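PDB 4NZK: uncharacterized protein from Eubacterium siraeum, which is of unknown function but belongs to the DHHW family of the SGNH hydrolase clan, which suggests a hydrolase-like role. Local coordinates for residues V106-G111 with D144-L149; K272-N277 with F302-V307; Q58-L63 with F206-E211. One frame throughout, in Å; residues are numbered along the deposited sequence. Where two conformers were deposited one is given.

In the fold
Interactions 1 and 2 belong to the same mixed sheet but lie on opposite sides of the chain's centre, their own centres about 25 Å apart. Interaction 1 is core packing, mostly between apolar side chains at the end of strand 101-107, with one water joining the backbones. Interaction 2 pairs two strands of that sheet through backbone hydrogen bonds; apolar side chains line one face, and a lysine, a tyrosine and glutamates the other. Interaction 3 lies further out, on a separate three-stranded sheet, where a hairpin turn meets a helix end largely through amide groups and carbonyls. Along the chain, interaction 1 falls inside the loop that interaction 3 closes.

Interaction 1 of 3, residues V106-G111 with D144-L149; sequences VVPTAG and DGYAAL
The aromatic ring of Tyr-146 presents its CD2-CE2 side obliquely to the ring of Pro-108, and the two side chains cross at about a right angle. Pro-108 CG makes the closest approach, 3.7 Å from Tyr-146 CD2. The tyrosine's CG stands anti to its backbone N (chi1 -174°), beside the carbonyl carbon. A second ring, that of Tyr-113, meets Tyr-146 with the planes at about 45°, and Tyr-113 OH is hydrogen-bonded to Tyr-146 O. The carboxylate of Asp-144, which does not touch the strand, caps helix 145-150: OD1 takes the N-H of Ala-147 from above the carboxylate plane, with Ala-147 N 3.0 Å from Asp-144 OD1.

Leu-149, one helical turn on from Gly-145, slides past Pro-108 in the opposite direction. Its CD1 lies 4.1 Å from Pro-108 CD and also packs against the preceding valine, with Leu-149 CD1 4.3 Å from Val-107 CB. At the start of the helix Gly-145 CA comes to 4.4 Å from Val-107 CG1. A beta carbon on this glycine would point at the strand and crowd that methyl group, so the close fit of helix and strand relies on its absence.

No hydrogen bond runs directly between the segments. Water 1 joins them, 2.7 Å from Val-106 O and accepting from Tyr-146 N at 3.0 Å. Around this patch, Val-107 also touches Tyr-290 and Trp-165, the tryptophan of the DHHW sequence that names the family. The chemistry is therefore chiefly dispersive: proline, valine, leucine and a tyrosine ring hold the helix against the strand's end, while a single water links backbone polar groups at the join.

Interaction 2 of 3, residues K272-N277 with F302-V307; sequences KIETAN and FEEIYV
Ile-273 and Ile-305 form a hydrogen-bonded antiparallel pair: Ile-273 N donates to Ile-305 O at 2.7 Å, and Ile-305 N returns the bond to Ile-273 O at 2.8 Å. The next backbone bond runs from Thr-275 N to Glu-303 O, 2.9 Å. Thr-275 then adds its hydroxyl, which sits between its own backbone N and carbonyl carbon (chi1 83°) and donates from OG1 to Phe-302 O at 2.7 Å. Thr-275 OG1 in turn accepts from Asn-277 N, which makes an ST turn, so the hydroxyl ties the strand's end both to the neighbouring segment and to the chain's own turn. A valine here would lack OG1 and would probably leave Phe-302 O without this donor and Asn-277 N without its acceptor, freeing the turn to shift.

Beyond the backbone, the face carrying Lys-272, Glu-274, Glu-304 and Tyr-306 is polar. The fully extended lysine runs beside the tyrosine, pointing the same way, and lays CG over one ring face, 4.2 Å from the Tyr-306 centroid and 27° off the normal. Tyr-306 OH donates to Glu-304 OE1 at 2.8 Å, reaching it from above the carboxylate plane. Lys-272 NZ and Glu-304 are too far apart for a salt bridge; water 2 accepts from NZ and donates to Glu-304 OE2, and the lysine's charge probably still steadies the carboxylate.

The other face is apolar. Ile-273 and Ile-305 pack at their beta carbons, and Ile-273 CD1 reaches Val-307 CG2 at 4.1 Å. Strand 304-309 lies parallel to 282-287 on its far side, and Ile-305 touches Ile-285 there. This pairing is thus where the mixed sheet passes from its parallel strands to an antiparallel edge, 270-275 running against 304-309 and 229-234 against 270-275.

Interaction 3 of 3, residues Q58-L63 with F206-E211; sequences QTNGQL and FTEYNE
Thr-59, Asn-60 and Gln-62 carry a largely polar, partly buried contact near the surface, in which the tip of a beta hairpin meets the C-terminal end of helix 203-206. The hairpin joins strands 53-59 and 62-67 through a type I' turn, with Asn-60 and Gly-61 at its two positive-phi positions and the Thr-59 and Gln-62 backbones hydrogen-bonded to each other in both directions.

Asn-60 makes the direct link. Its ND2 donates to Phe-206 O at 2.8 Å, and the bond is nearly straight at 171°, with the acceptor in the amide plane. The carbonyl it uses belongs to the last helical residue, and the helix finishes in a Schellman motif with Glu-208 at C-prime. In the conformer given, one of two deposited, the Glu-208 carboxylate stacks on the Asn-60 amide; this part of the contact is less certain.

Gln-62 approaches the phenylalanine at its rim. The side chain bends at chi2 (-59°), which places CD 3.9 Å from Phe-206 CD2, at the edge of the ring and in its plane. The amide is turned 85° against that ring. NE2 is held by Asn-60 O, the two 2.9 Å apart, so the glutamine also braces its own turn, and OE1 is taken by Ser-75 OG. Closer to the backbone, Gln-62 CG lies 3.4 Å from Phe-206 O.

Beside these polar groups, aliphatic carbons fill in: Gln-62 CB is 4.0 Å from the Thr-207 methyl CG2, and the Thr-59 methyl CG2 is 3.6 Å from Thr-207 O. Thr-207 OG1 is hydrogen-bonded to Met-203 O in the helix it follows. Thr-207 and Asn-210, the latter N-cap of helix 211-214, both touch Val-64, so the link between the two short helices rests against strand 62-67, the middle strand of the three-stranded sheet.

Interaction 1 of 3, residues V106-G111 with D144-L149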
loop_
_atom_site.group_PDB
_atom_site.type_symbol
_atom_site.label_atom_id
_atom_site.label_comp_id
_atom_site.label_asym_id
_atom_site.label_seq_id
_atom_site.Cartn_x
_atom_site.Cartn_y
_atom_site.Cartn_z
ATOM N N VAL A 106 -4.641 1.657 -7.425
ATOM C CA VAL A 106 -5.391 0.687 -6.668
ATOM C C VAL A 106 -4.866 -0.683 -7.038
ATOM O O VAL A 106 -4.786 -1.024 -8.223
ATOM C CB VAL A 106 -6.923 0.796 -6.903
ATOM C CG1 VAL A 106 -7.659 -0.296 -6.128
ATOM C CG2 VAL A 106 -7.420 2.177 -6.475
ATOM N N VAL A 107 -4.519 -1.463 -6.028
ATOM C CA VAL A 107 -3.861 -2.751 -6.283
ATOM C C VAL A 107 -4.674 -3.900 -5.690
ATOM O O VAL A 107 -5.376 -3.731 -4.709
ATOM C CB VAL A 107 -2.428 -2.788 -5.729
ATOM C CG1 VAL A 107 -1.533 -1.808 -6.494
ATOM C CG2 VAL A 107 -2.370 -2.502 -4.230
ATOM N N PRO A 108 -4.568 -5.079 -6.308
ATOM C CA PRO A 108 -5.313 -6.218 -5.823
ATOM C C PRO A 108 -4.589 -6.875 -4.661
ATOM O O PRO A 108 -3.435 -6.582 -4.400
ATOM C CB PRO A 108 -5.295 -7.159 -7.009
ATOM C CG PRO A 108 -4.001 -6.880 -7.647
ATOM C CD PRO A 108 -3.775 -5.405 -7.512
ATOM N N THR A 109 -5.313 -7.750 -3.976
ATOM C CA THR A 109 -4.750 -8.665 -3.020
ATOM C C THR A 109 -4.401 -9.972 -3.748
ATOM O O THR A 109 -4.621 -10.112 -4.976
ATOM C CB THR A 109 -5.719 -8.892 -1.864
ATOM O OG1 THR A 109 -6.958 -9.384 -2.393
ATOM C CG2 THR A 109 -5.957 -7.593 -1.086
ATOM N N ALA A 110 -3.810 -10.911 -3.020
ATOM C CA ALA A 110 -3.219 -12.085 -3.655
ATOM C C ALA A 110 -4.180 -12.912 -4.485
ATOM O O ALA A 110 -3.775 -13.568 -5.428
ATOM C CB ALA A 110 -2.521 -12.971 -2.627
ATOM N N GLY A 111 -5.464 -12.904 -4.112
ATOM C CA GLY A 111 -6.462 -13.700 -4.780
ATOM C C GLY A 111 -6.661 -13.336 -6.227
ATOM O O GLY A 111 -7.227 -14.131 -6.997
ATOM N N ASP A 144 -1.166 1.631 -13.637
ATOM C CA ASP A 144 -1.554 0.236 -13.768
ATOM C C ASP A 144 -0.676 -0.689 -12.929
ATOM O O ASP A 144 0.171 -1.443 -13.435
ATOM C CB ASP A 144 -1.569 -0.197 -15.223
ATOM C CG ASP A 144 -2.397 -1.453 -15.463
ATOM O OD1 ASP A 144 -2.771 -2.171 -14.485
ATOM O OD2 ASP A 144 -2.648 -1.716 -16.675
ATOM N N GLY A 145 -0.895 -0.613 -11.629
ATOM C CA GLY A 145 -0.230 -1.490 -10.669
ATOM C C GLY A 145 -0.619 -2.930 -10.871
ATOM O O GLY A 145 0.215 -3.825 -10.692
ATOM N N TYR A 146 -1.878 -3.166 -11.236
ATOM C CA TYR A 146 -2.341 -4.528 -11.498
ATOM C C TYR A 146 -1.475 -5.250 -12.533
ATOM O O TYR A 146 -1.042 -6.356 -12.325
ATOM C CB TYR A 146 -3.794 -4.519 -11.957
ATOM C CG TYR A 146 -4.363 -5.888 -12.094
ATOM C CD1 TYR A 146 -4.094 -6.718 -13.185
ATOM C CD2 TYR A 146 -5.158 -6.382 -11.098
ATOM C CE1 TYR A 146 -4.626 -7.998 -13.242
ATOM C CE2 TYR A 146 -5.662 -7.665 -11.157
ATOM C CZ TYR A 146 -5.404 -8.461 -12.206
ATOM O OH TYR A 146 -5.962 -9.731 -12.194
ATOM N N ALA A 147 -1.221 -4.582 -13.648
ATOM C CA ALA A 147 -0.430 -5.171 -14.704
ATOM C C ALA A 147 1.013 -5.341 -14.276
ATOM O O ALA A 147 1.675 -6.291 -14.697
ATOM C CB ALA A 147 -0.500 -4.341 -15.978
ATOM N N ALA A 148 1.517 -4.407 -13.476
ATOM C CA ALA A 148 2.895 -4.502 -13.011
ATOM C C ALA A 148 3.081 -5.745 -12.160
ATOM O O ALA A 148 4.036 -6.486 -12.326
ATOM C CB ALA A 148 3.263 -3.260 -12.231
ATOM N N LEU A 149 2.134 -6.026 -11.287
ATOM C CA LEU A 149 2.249 -7.199 -10.423
ATOM C C LEU A 149 2.030 -8.483 -11.202
ATOM O O LEU A 149 2.697 -9.485 -10.946
ATOM C CB LEU A 149 1.251 -7.099 -9.298
ATOM C CG LEU A 149 1.564 -6.010 -8.274
ATOM C CD1 LEU A 149 0.271 -5.585 -7.556
ATOM C CD2 LEU A 149 2.617 -6.474 -7.237
HETATM O O HOH W 1 -3.772 -0.884 -10.754
#

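Interaction 2 of 3, residues K272-N277 with F302-V307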
loop_
_atom_site.group_PDB
_atom_site.type_symbol
_atom_site.label_atom_id
_atom_site.label_comp_id
_atom_site.label_asym_id
_atom_site.label_seq_id
_atom_site.Cartn_x
_atom_site.Cartn_y
_atom_site.Cartn_z
ATOM N N LYS A 272 6.952 12.810 7.658
ATOM C CA LYS A 272 7.592 13.640 6.659
ATOM C C LYS A 272 8.996 13.094 6.440
ATOM O O LYS A 272 9.734 12.862 7.389
ATOM C CB LYS A 272 7.671 15.100 7.096
ATOM C CG LYS A 272 8.427 15.985 6.107
ATOM C CD LYS A 272 8.441 17.432 6.576
ATOM C CE LYS A 272 9.236 18.296 5.604
ATOM N NZ LYS A 272 9.125 19.752 5.918
ATOM N N ILE A 273 9.349 12.923 5.170
ATOM C CA ILE A 273 10.671 12.386 4.797
ATOM C C ILE A 273 11.343 13.408 3.893
ATOM O O ILE A 273 10.743 13.870 2.915
ATOM C CB ILE A 273 10.556 11.036 4.059
ATOM C CG1 ILE A 273 9.816 10.018 4.898
ATOM C CG2 ILE A 273 11.919 10.469 3.693
ATOM C CD1 ILE A 273 9.289 8.860 4.127
ATOM N N GLU A 274 12.575 13.778 4.247
ATOM C CA GLU A 274 13.397 14.705 3.461
ATOM C C GLU A 274 14.577 13.869 2.991
ATOM O O GLU A 274 15.243 13.234 3.793
ATOM C CB GLU A 274 13.874 15.894 4.298
ATOM C CG GLU A 274 12.733 16.793 4.746
ATOM C CD GLU A 274 13.134 17.762 5.839
ATOM O OE1 GLU A 274 13.133 17.369 7.037
ATOM O OE2 GLU A 274 13.415 18.921 5.503
ATOM N N THR A 275 14.848 13.895 1.696
ATOM C CA THR A 275 15.917 13.070 1.129
ATOM C C THR A 275 17.034 13.905 0.536
ATOM O O THR A 275 16.908 15.124 0.400
ATOM C CB THR A 275 15.402 12.146 -0.005
ATOM O OG1 THR A 275 15.345 12.866 -1.226
ATOM C CG2 THR A 275 14.027 11.534 0.321
ATOM N N ALA A 276 18.124 13.219 0.192
ATOM C CA ALA A 276 19.256 13.855 -0.461
ATOM C C ALA A 276 19.064 14.134 -1.957
ATOM O O ALA A 276 19.911 14.773 -2.562
ATOM C CB ALA A 276 20.499 13.023 -0.245
ATOM N N ASN A 277 17.932 13.713 -2.537
ATOM C CA ASN A 277 17.649 13.965 -3.932
ATOM C C ASN A 277 16.875 15.271 -4.042
ATOM O O ASN A 277 15.658 15.304 -3.936
ATOM C CB ASN A 277 16.867 12.819 -4.559
ATOM C CG ASN A 277 16.669 13.002 -6.060
ATOM O OD1 ASN A 277 16.988 14.058 -6.611
ATOM N ND2 ASN A 277 16.114 12.002 -6.717
ATOM N N PHE A 302 12.251 11.277 -4.845
ATOM C CA PHE A 302 11.591 12.500 -4.425
ATOM C C PHE A 302 12.415 13.226 -3.390
ATOM O O PHE A 302 13.061 12.595 -2.565
ATOM C CB PHE A 302 10.191 12.170 -3.855
ATOM C CG PHE A 302 9.226 11.678 -4.900
ATOM C CD1 PHE A 302 8.468 12.589 -5.610
ATOM C CD2 PHE A 302 9.115 10.340 -5.217
ATOM C CE1 PHE A 302 7.616 12.183 -6.628
ATOM C CE2 PHE A 302 8.264 9.913 -6.228
ATOM C CZ PHE A 302 7.495 10.841 -6.935
ATOM N N GLU A 303 12.322 14.559 -3.396
ATOM C CA GLU A 303 12.989 15.410 -2.426
ATOM C C GLU A 303 12.297 15.350 -1.060
ATOM O O GLU A 303 12.960 15.335 -0.014
ATOM C CB GLU A 303 13.029 16.861 -2.945
ATOM C CG GLU A 303 13.770 17.796 -1.999
ATOM C CD GLU A 303 14.010 19.218 -2.510
ATOM O OE1 GLU A 303 14.143 19.443 -3.744
ATOM O OE2 GLU A 303 14.113 20.129 -1.639
ATOM N N GLU A 304 10.958 15.353 -1.078
ATOM C CA GLU A 304 10.180 15.209 0.156
ATOM C C GLU A 304 9.047 14.254 -0.091
ATOM O O GLU A 304 8.497 14.201 -1.199
ATOM C CB GLU A 304 9.586 16.547 0.669
ATOM C CG GLU A 304 10.607 17.616 1.002
ATOM C CD GLU A 304 10.022 18.902 1.563
ATOM O OE1 GLU A 304 8.775 19.084 1.698
ATOM O OE2 GLU A 304 10.849 19.770 1.869
ATOM N N ILE A 305 8.730 13.489 0.950
ATOM C CA ILE A 305 7.611 12.577 0.942
ATOM C C ILE A 305 6.821 12.751 2.211
ATOM O O ILE A 305 7.374 12.662 3.298
ATOM C CB ILE A 305 8.047 11.107 0.794
ATOM C CG1 ILE A 305 8.885 10.899 -0.480
ATOM C CG2 ILE A 305 6.838 10.188 0.722
ATOM C CD1 ILE A 305 9.890 9.801 -0.349
ATOM N N TYR A 306 5.526 12.966 2.063
ATOM C CA TYR A 306 4.611 13.014 3.210
ATOM C C TYR A 306 3.718 11.785 3.138
ATOM O O TYR A 306 3.097 11.530 2.133
ATOM C CB TYR A 306 3.751 14.284 3.185
ATOM C CG TYR A 306 4.559 15.554 3.325
ATOM C CD1 TYR A 306 5.305 16.033 2.264
ATOM C CD2 TYR A 306 4.541 16.288 4.500
ATOM C CE1 TYR A 306 6.056 17.191 2.379
ATOM C CE2 TYR A 306 5.280 17.463 4.617
ATOM C CZ TYR A 306 6.019 17.906 3.548
ATOM O OH TYR A 306 6.769 19.049 3.669
ATOM N N VAL A 307 3.667 11.045 4.232
ATOM C CA VAL A 307 2.960 9.779 4.280
ATOM C C VAL A 307 1.775 9.937 5.225
ATOM O O VAL A 307 1.951 10.161 6.434
ATOM C CB VAL A 307 3.829 8.609 4.757
ATOM C CG1 VAL A 307 3.083 7.295 4.537
ATOM C CG2 VAL A 307 5.158 8.585 4.041
HETATM O O HOH W 2 10.313 21.299 3.888
HETATM O O HOH W 3 6.534 20.488 6.653
HETATM O O HOH W 4 15.110 17.324 1.234
#

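Interaction 3 of 3, residues Q58-L63 with F206-E211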
loop_
_atom_site.group_PDB
_atom_site.type_symbol
_atom_site.label_atom_id
_atom_site.label_comp_id
_atom_site.label_asym_id
_atom_site.label_seq_id
_atom_site.Cartn_x
_atom_site.Cartn_y
_atom_site.Cartn_z
ATOM N N GLN A 58 -13.142 -22.501 3.899
ATOM C CA GLN A 58 -13.556 -21.095 3.920
ATOM C C GLN A 58 -14.111 -20.674 5.286
ATOM O O GLN A 58 -14.901 -21.398 5.905
ATOM C CB GLN A 58 -14.658 -20.853 2.886
ATOM C CG GLN A 58 -14.163 -20.940 1.464
ATOM C CD GLN A 58 -15.175 -20.502 0.443
ATOM O OE1 GLN A 58 -15.806 -19.450 0.580
ATOM N NE2 GLN A 58 -15.343 -21.305 -0.577
ATOM N N THR A 59 -13.647 -19.538 5.788
ATOM C CA THR A 59 -14.304 -18.891 6.920
ATOM C C THR A 59 -13.924 -17.442 6.945
ATOM O O THR A 59 -12.835 -17.039 6.507
ATOM C CB THR A 59 -14.067 -19.520 8.322
ATOM O OG1 THR A 59 -14.994 -18.943 9.299
ATOM C CG2 THR A 59 -12.637 -19.300 8.795
ATOM N N ASN A 60 -14.867 -16.652 7.419
ATOM C CA ASN A 60 -14.657 -15.226 7.641
ATOM C C ASN A 60 -14.178 -14.539 6.369
ATOM O O ASN A 60 -13.422 -13.602 6.427
ATOM C CB ASN A 60 -13.696 -14.986 8.804
ATOM C CG ASN A 60 -13.626 -13.530 9.214
ATOM O OD1 ASN A 60 -14.660 -12.831 9.260
ATOM N ND2 ASN A 60 -12.420 -13.053 9.533
ATOM N N GLY A 61 -14.664 -15.003 5.226
ATOM C CA GLY A 61 -14.301 -14.394 3.934
ATOM C C GLY A 61 -12.943 -14.752 3.402
ATOM O O GLY A 61 -12.501 -14.163 2.415
ATOM N N GLN A 62 -12.296 -15.730 4.037
ATOM C CA GLN A 62 -10.967 -16.184 3.672
ATOM C C GLN A 62 -11.031 -17.634 3.211
ATOM O O GLN A 62 -11.872 -18.418 3.628
ATOM C CB GLN A 62 -10.004 -16.114 4.864
ATOM C CG GLN A 62 -10.154 -14.903 5.764
ATOM C CD GLN A 62 -9.958 -13.595 5.044
ATOM O OE1 GLN A 62 -8.956 -13.395 4.366
ATOM N NE2 GLN A 62 -10.905 -12.679 5.220
ATOM N N LEU A 63 -10.073 -17.993 2.383
ATOM C CA LEU A 63 -9.815 -19.388 2.013
ATOM C C LEU A 63 -8.450 -19.776 2.549
ATOM O O LEU A 63 -7.449 -19.114 2.284
ATOM C CB LEU A 63 -9.811 -19.503 0.484
ATOM C CG LEU A 63 -9.430 -20.866 -0.131
ATOM C CD1 LEU A 63 -10.480 -21.915 0.203
ATOM C CD2 LEU A 63 -9.212 -20.813 -1.635
ATOM N N PHE A 206 -7.369 -13.569 10.798
ATOM C CA PHE A 206 -8.488 -13.469 9.847
ATOM C C PHE A 206 -9.129 -14.834 9.556
ATOM O O PHE A 206 -10.293 -14.899 9.193
ATOM C CB PHE A 206 -8.064 -12.837 8.530
ATOM C CG PHE A 206 -8.100 -11.335 8.484
ATOM C CD1 PHE A 206 -7.429 -10.551 9.389
ATOM C CD2 PHE A 206 -8.795 -10.720 7.472
ATOM C CE1 PHE A 206 -7.427 -9.170 9.270
ATOM C CE2 PHE A 206 -8.840 -9.342 7.357
ATOM C CZ PHE A 206 -8.130 -8.564 8.250
ATOM N N THR A 207 -8.361 -15.917 9.650
ATOM C CA THR A 207 -8.889 -17.263 9.420
ATOM C C THR A 207 -9.418 -17.895 10.723
ATOM O O THR A 207 -9.599 -19.097 10.805
ATOM C CB THR A 207 -7.809 -18.178 8.809
ATOM O OG1 THR A 207 -6.726 -18.337 9.757
ATOM C CG2 THR A 207 -7.330 -17.575 7.450
ATOM N N GLU A 208 -9.650 -17.054 11.723
ATOM C CA GLU A 208 -10.134 -17.477 13.028
ATOM C C GLU A 208 -9.133 -18.446 13.681
ATOM O O GLU A 208 -9.480 -19.493 14.241
ATOM C CB GLU A 208 -11.565 -18.036 12.957
ATOM C CG GLU A 208 -12.541 -17.294 12.035
ATOM C CD GLU A 208 -12.690 -15.799 12.308
ATOM O OE1 GLU A 208 -11.657 -15.091 12.295
ATOM O OE2 GLU A 208 -13.852 -15.313 12.482
ATOM N N TYR A 209 -7.859 -18.046 13.595
ATOM C CA TYR A 209 -6.735 -18.733 14.189
ATOM C C TYR A 209 -6.573 -20.181 13.691
ATOM O O TYR A 209 -6.438 -21.155 14.475
ATOM C CB TYR A 209 -6.801 -18.561 15.725
ATOM C CG TYR A 209 -6.691 -17.088 16.147
ATOM C CD1 TYR A 209 -5.506 -16.419 15.965
ATOM C CD2 TYR A 209 -7.772 -16.361 16.637
ATOM C CE1 TYR A 209 -5.340 -15.100 16.276
ATOM C CE2 TYR A 209 -7.639 -15.012 16.965
ATOM C CZ TYR A 209 -6.402 -14.380 16.785
ATOM O OH TYR A 209 -6.172 -13.054 17.073
ATOM N N ASN A 210 -6.609 -20.339 12.366
ATOM C CA ASN A 210 -6.360 -21.641 11.757
ATOM C C ASN A 210 -4.867 -21.978 11.920
ATOM O O ASN A 210 -3.988 -21.255 11.433
ATOM C CB ASN A 210 -6.763 -21.626 10.270
ATOM C CG ASN A 210 -6.798 -23.018 9.667
ATOM O OD1 ASN A 210 -5.826 -23.757 9.757
ATOM N ND2 ASN A 210 -7.922 -23.398 9.090
ATOM N N GLU A 211 -4.590 -23.089 12.605
ATOM C CA GLU A 211 -3.214 -23.476 12.937
ATOM C C GLU A 211 -2.372 -23.754 11.716
ATOM O O GLU A 211 -1.150 -23.614 11.780
ATOM C CB GLU A 211 -3.191 -24.672 13.924
ATOM C CG GLU A 211 -3.781 -24.299 15.266
ATOM C CD GLU A 211 -3.104 -23.074 15.909
ATOM O OE1 GLU A 211 -1.853 -23.080 15.950
ATOM O OE2 GLU A 211 -3.806 -22.115 16.378
#